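Local coordinates for putative surface anchored protein (Clostridium perfringens B, PDB 4NI6), which probably forms an Ig-like module in the shaft of a cell-surface adhesin, whose repeats are stabilised by autocatalytically formed internal Thr-Gln ester bonds, at residues S23-D35 with W83-G95. Residues are numbered along the deposited sequence; the frame is centred on the assembly and turned at random.
Sequences SFENSKDGVDVKD and WELDFGNQKLQVG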
loop_
_atom_site.group_PDB
_atom_site.type_symbol
_atom_site.label_atom_id
_atom_site.label_comp_id
_atom_site.label_asym_id
_atom_site.label_seq_id
_atom_site.Cartn_x
_atom_site.Cartn_y
_atom_site.Cartn_z
ATOM N N SER A 23 0.888 18.794 6.599
ATOM C CA SER A 23 0.598 19.923 7.463
ATOM C C SER A 23 -0.887 20.189 7.496
ATOM O O SER A 23 -1.623 19.899 6.549
ATOM C CB SER A 23 1.332 21.186 7.017
ATOM O OG SER A 23 0.788 21.653 5.801
ATOM N N PHE A 24 -1.289 20.919 8.526
ATOM C CA PHE A 24 -2.672 21.325 8.657
ATOM C C PHE A 24 -3.132 22.103 7.423
ATOM O O PHE A 24 -4.164 21.776 6.822
ATOM C CB PHE A 24 -2.853 22.156 9.926
ATOM C CG PHE A 24 -4.169 22.831 9.997
ATOM C CD1 PHE A 24 -5.323 22.107 10.171
ATOM C CD2 PHE A 24 -4.252 24.205 9.966
ATOM C CE1 PHE A 24 -6.553 22.685 10.054
ATOM C CE2 PHE A 24 -5.490 24.825 9.963
ATOM C CZ PHE A 24 -6.640 24.069 10.101
ATOM N N GLU A 25 -2.358 23.096 6.986
ATOM C CA GLU A 25 -2.736 23.862 5.788
ATOM C C GLU A 25 -2.782 23.001 4.505
ATOM O O GLU A 25 -3.709 23.109 3.698
ATOM C CB GLU A 25 -1.813 25.077 5.620
ATOM C CG GLU A 25 -1.894 26.084 6.762
ATOM C CD GLU A 25 -1.057 27.330 6.522
ATOM O OE1 GLU A 25 -0.304 27.366 5.525
ATOM O OE2 GLU A 25 -1.183 28.295 7.313
ATOM N N ASN A 26 -1.822 22.096 4.358
ATOM C CA ASN A 26 -1.722 21.258 3.157
ATOM C C ASN A 26 -2.848 20.234 3.016
ATOM O O ASN A 26 -3.122 19.735 1.924
ATOM C CB ASN A 26 -0.366 20.553 3.104
ATOM C CG ASN A 26 0.733 21.452 2.570
ATOM O OD1 ASN A 26 1.666 20.986 1.912
ATOM N ND2 ASN A 26 0.640 22.747 2.870
ATOM N N SER A 27 -3.573 20.013 4.110
ATOM C CA SER A 27 -4.722 19.134 4.123
ATOM C C SER A 27 -5.990 19.727 3.519
ATOM O O SER A 27 -6.958 18.985 3.326
ATOM C CB SER A 27 -5.007 18.669 5.553
ATOM O OG SER A 27 -5.669 19.679 6.295
ATOM N N LYS A 28 -6.026 21.036 3.283
ATOM C CA LYS A 28 -7.282 21.677 2.933
ATOM C C LYS A 28 -8.060 21.003 1.805
ATOM O O LYS A 28 -9.280 20.826 1.918
ATOM C CB LYS A 28 -7.009 23.121 2.528
ATOM N N ASP A 29 -7.385 20.938 0.659
ATOM C CA ASP A 29 -7.922 20.427 -0.607
ATOM C C ASP A 29 -7.905 18.892 -0.744
ATOM O O ASP A 29 -8.029 18.360 -1.857
ATOM C CB ASP A 29 -7.099 21.019 -1.760
ATOM C CG ASP A 29 -5.577 20.795 -1.569
ATOM O OD1 ASP A 29 -5.171 20.409 -0.375
ATOM O OD2 ASP A 29 -4.776 21.089 -2.603
ATOM N N GLY A 30 -7.718 18.190 0.370
ATOM C CA GLY A 30 -7.433 16.754 0.335
ATOM C C GLY A 30 -5.943 16.508 0.232
ATOM O O GLY A 30 -5.141 17.433 0.105
ATOM N N VAL A 31 -5.608 15.228 0.121
ATOM C CA VAL A 31 -4.221 14.738 0.145
ATOM C C VAL A 31 -4.105 13.716 -0.986
ATOM O O VAL A 31 -4.901 12.783 -1.052
ATOM C CB VAL A 31 -3.920 14.069 1.509
ATOM C CG1 VAL A 31 -2.486 13.566 1.564
ATOM C CG2 VAL A 31 -4.205 15.041 2.663
ATOM N N ASP A 32 -3.175 13.938 -1.918
ATOM C CA ASP A 32 -2.860 12.918 -2.934
ATOM C C ASP A 32 -2.034 11.800 -2.325
ATOM O O ASP A 32 -0.978 12.054 -1.757
ATOM C CB ASP A 32 -2.120 13.548 -4.113
ATOM C CG ASP A 32 -2.890 14.694 -4.743
ATOM O OD1 ASP A 32 -4.130 14.768 -4.578
ATOM O OD2 ASP A 32 -2.241 15.540 -5.385
ATOM N N VAL A 33 -2.546 10.576 -2.377
ATOM C CA VAL A 33 -1.882 9.478 -1.678
ATOM C C VAL A 33 -1.465 8.434 -2.704
ATOM O O VAL A 33 -2.290 7.947 -3.470
ATOM C CB VAL A 33 -2.811 8.811 -0.650
ATOM C CG1 VAL A 33 -2.101 7.659 0.076
ATOM C CG2 VAL A 33 -3.300 9.840 0.358
ATOM N N LYS A 34 -0.167 8.192 -2.764
ATOM C CA LYS A 34 0.402 7.200 -3.672
ATOM C C LYS A 34 1.221 6.223 -2.840
ATOM O O LYS A 34 1.529 6.464 -1.664
ATOM C CB LYS A 34 1.327 7.870 -4.699
ATOM C CG LYS A 34 0.637 8.789 -5.681
ATOM C CD LYS A 34 1.645 9.422 -6.623
ATOM C CE LYS A 34 1.137 10.753 -7.155
ATOM N NZ LYS A 34 1.669 11.046 -8.514
ATOM N N ASP A 35 1.452 5.029 -3.372
ATOM C CA ASP A 35 2.244 4.040 -2.655
ATOM C C ASP A 35 3.200 3.353 -3.631
ATOM O O ASP A 35 2.823 3.068 -4.777
ATOM C CB ASP A 35 1.318 2.970 -2.061
ATOM C CG ASP A 35 1.981 2.133 -0.977
ATOM O OD1 ASP A 35 2.493 2.763 -0.013
ATOM O OD2 ASP A 35 1.944 0.878 -1.023
ATOM N N TRP A 83 6.499 -1.529 -8.133
ATOM C CA TRP A 83 5.228 -1.076 -8.685
ATOM C C TRP A 83 4.823 0.209 -7.991
ATOM O O TRP A 83 5.334 0.528 -6.923
ATOM C CB TRP A 83 4.131 -2.103 -8.455
ATOM C CG TRP A 83 4.342 -3.419 -9.145
ATOM C CD1 TRP A 83 4.731 -3.651 -10.456
ATOM C CD2 TRP A 83 3.995 -4.722 -8.598
ATOM N NE1 TRP A 83 4.766 -5.006 -10.687
ATOM C CE2 TRP A 83 4.285 -5.696 -9.626
ATOM C CE3 TRP A 83 3.607 -5.166 -7.361
ATOM C CZ2 TRP A 83 4.121 -7.068 -9.415
ATOM C CZ3 TRP A 83 3.358 -6.512 -7.172
ATOM C CH2 TRP A 83 3.679 -7.459 -8.165
ATOM N N GLU A 84 3.857 0.899 -8.574
ATOM C CA GLU A 84 3.211 2.060 -7.963
ATOM C C GLU A 84 1.714 1.869 -7.972
ATOM O O GLU A 84 1.169 1.289 -8.917
ATOM C CB GLU A 84 3.591 3.331 -8.727
ATOM C CG GLU A 84 5.068 3.611 -8.603
ATOM C CD GLU A 84 5.455 4.901 -9.259
ATOM O OE1 GLU A 84 4.606 5.816 -9.305
ATOM O OE2 GLU A 84 6.593 5.000 -9.747
ATOM N N LEU A 85 1.046 2.477 -6.984
ATOM C CA LEU A 85 -0.414 2.439 -6.878
ATOM C C LEU A 85 -0.894 3.806 -6.391
ATOM O O LEU A 85 -0.498 4.250 -5.314
ATOM C CB LEU A 85 -0.867 1.353 -5.894
ATOM C CG LEU A 85 -2.381 1.175 -5.836
ATOM C CD1 LEU A 85 -2.778 -0.283 -5.719
ATOM C CD2 LEU A 85 -2.919 1.932 -4.652
ATOM N N ASP A 86 -1.700 4.488 -7.198
ATOM C CA ASP A 86 -2.083 5.879 -6.941
ATOM C C ASP A 86 -3.546 5.894 -6.498
ATOM O O ASP A 86 -4.434 5.534 -7.278
ATOM C CB ASP A 86 -1.917 6.672 -8.258
ATOM C CG ASP A 86 -2.076 8.168 -8.103
ATOM O OD1 ASP A 86 -2.474 8.615 -7.009
ATOM O OD2 ASP A 86 -1.762 8.884 -9.081
ATOM N N PHE A 87 -3.799 6.304 -5.253
ATOM C CA PHE A 87 -5.156 6.415 -4.753
ATOM C C PHE A 87 -5.826 7.714 -5.202
ATOM O O PHE A 87 -7.009 7.924 -4.936
ATOM C CB PHE A 87 -5.197 6.383 -3.212
ATOM C CG PHE A 87 -4.821 5.045 -2.618
ATOM C CD1 PHE A 87 -5.779 4.052 -2.446
ATOM C CD2 PHE A 87 -3.560 4.851 -2.074
ATOM C CE1 PHE A 87 -5.430 2.813 -1.919
ATOM C CE2 PHE A 87 -3.221 3.621 -1.517
ATOM C CZ PHE A 87 -4.166 2.610 -1.434
ATOM N N GLY A 88 -5.056 8.622 -5.785
ATOM C CA GLY A 88 -5.553 9.952 -6.127
ATOM C C GLY A 88 -5.811 10.813 -4.904
ATOM O O GLY A 88 -5.330 10.546 -3.806
ATOM N N ASN A 89 -6.602 11.848 -5.124
ATOM C CA ASN A 89 -6.934 12.803 -4.072
ATOM C C ASN A 89 -7.880 12.205 -3.043
ATOM O O ASN A 89 -8.894 11.605 -3.406
ATOM C CB ASN A 89 -7.588 14.056 -4.687
ATOM C CG ASN A 89 -7.912 15.127 -3.654
ATOM O OD1 ASN A 89 -8.968 15.083 -3.018
ATOM N ND2 ASN A 89 -6.923 15.947 -3.344
ATOM N N GLN A 90 -7.495 12.292 -1.770
ATOM C CA GLN A 90 -8.287 11.744 -0.688
ATOM C C GLN A 90 -8.608 12.845 0.293
ATOM O O GLN A 90 -7.738 13.617 0.692
ATOM C CB GLN A 90 -7.505 10.620 0.005
ATOM C CG GLN A 90 -7.220 9.432 -0.921
ATOM C CD GLN A 90 -8.493 8.671 -1.245
ATOM O OE1 GLN A 90 -9.342 8.501 -0.384
ATOM N NE2 GLN A 90 -8.581 8.130 -2.453
ATOM N N LYS A 91 -9.860 12.896 0.697
ATOM C CA LYS A 91 -10.256 13.965 1.606
ATOM C C LYS A 91 -10.163 13.492 3.066
ATOM O O LYS A 91 -11.100 12.891 3.590
ATOM C CB LYS A 91 -11.634 14.564 1.240
ATOM C CG LYS A 91 -11.724 15.259 -0.132
ATOM C CD LYS A 91 -11.217 16.700 -0.151
ATOM C CE LYS A 91 -11.207 17.266 -1.573
ATOM N NZ LYS A 91 -12.576 17.705 -2.013
ATOM N N LEU A 92 -8.932 13.517 3.584
ATOM C CA LEU A 92 -8.577 12.972 4.907
ATOM C C LEU A 92 -8.837 13.933 6.078
ATOM O O LEU A 92 -9.011 15.144 5.880
ATOM C CB LEU A 92 -7.109 12.535 4.917
ATOM C CG LEU A 92 -6.748 11.539 3.804
ATOM C CD1 LEU A 92 -5.307 11.072 3.918
ATOM C CD2 LEU A 92 -7.669 10.326 3.859
ATOM N N GLN A 93 -8.937 13.375 7.291
ATOM C CA GLN A 93 -9.364 14.152 8.467
ATOM C C GLN A 93 -8.135 14.708 9.168
ATOM O O GLN A 93 -7.210 13.969 9.545
ATOM C CB GLN A 93 -10.152 13.245 9.427
ATOM C CG GLN A 93 -11.576 12.937 8.975
ATOM C CD GLN A 93 -12.219 11.802 9.761
ATOM O OE1 GLN A 93 -12.948 10.926 9.163
ATOM N NE2 GLN A 93 -11.989 11.823 11.099
ATOM N N VAL A 94 -8.185 16.005 9.465
ATOM C CA VAL A 94 -7.126 16.633 10.252
ATOM C C VAL A 94 -6.994 15.965 11.609
ATOM O O VAL A 94 -7.997 15.738 12.314
ATOM C CB VAL A 94 -7.328 18.157 10.377
ATOM C CG1 VAL A 94 -6.461 18.768 11.485
ATOM C CG2 VAL A 94 -7.034 18.809 9.039
ATOM N N GLY A 95 -5.755 15.676 11.999
ATOM C CA GLY A 95 -5.506 15.010 13.264
ATOM C C GLY A 95 -5.408 13.498 13.201
ATOM O O GLY A 95 -5.040 12.865 14.191
HETATM O O HOH W 1 -7.722 16.179 3.821
#
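Val33 meets Phe87 and Gly88 at a beta bulge in the antiparallel pairing of strands 31-35 and 83-90: Val33 N donates to Gly88 O (3.1 Å), while Phe87 N reaches Val33 O (2.9 Å). Regular pairs flank it, Val31 with Gln90 and Asp35 with Leu85. On the buried face, Val33 CG1, anti to its backbone N (chi1 180°), touches Phe87 CD2 (3.8 Å); Val33 O lies at the edge of that ring, in its plane, and Val31 CB packs on Leu92 CD1 (4.1 Å). Gln90 bends at chi2 (-70°), and its NE2 donates to Phe87 O within the bulge. The solvent face is looser and polar. Asn89 ND2 spans Asp29 O (3.0 Å) and Asp32 OD1 (3.3 Å), its amide turned 73° from the carboxylate. Asp86 OD1 takes Gly88 N in an Asx turn, and Lys34 runs alongside this carboxylate without closing a salt bridge. Beyond the strands, Val94 rests on Phe24 and Ser27, and a water joins Ser27 O to Leu92 O. Strand 31-39 lies between strands 3-9 and 81-90, the latter at the sheet's edge; Val33 and Leu92 pack on Leu137 of strand 121-139, Phe87 on Val100 of strand 97-106, in the Ig-like core.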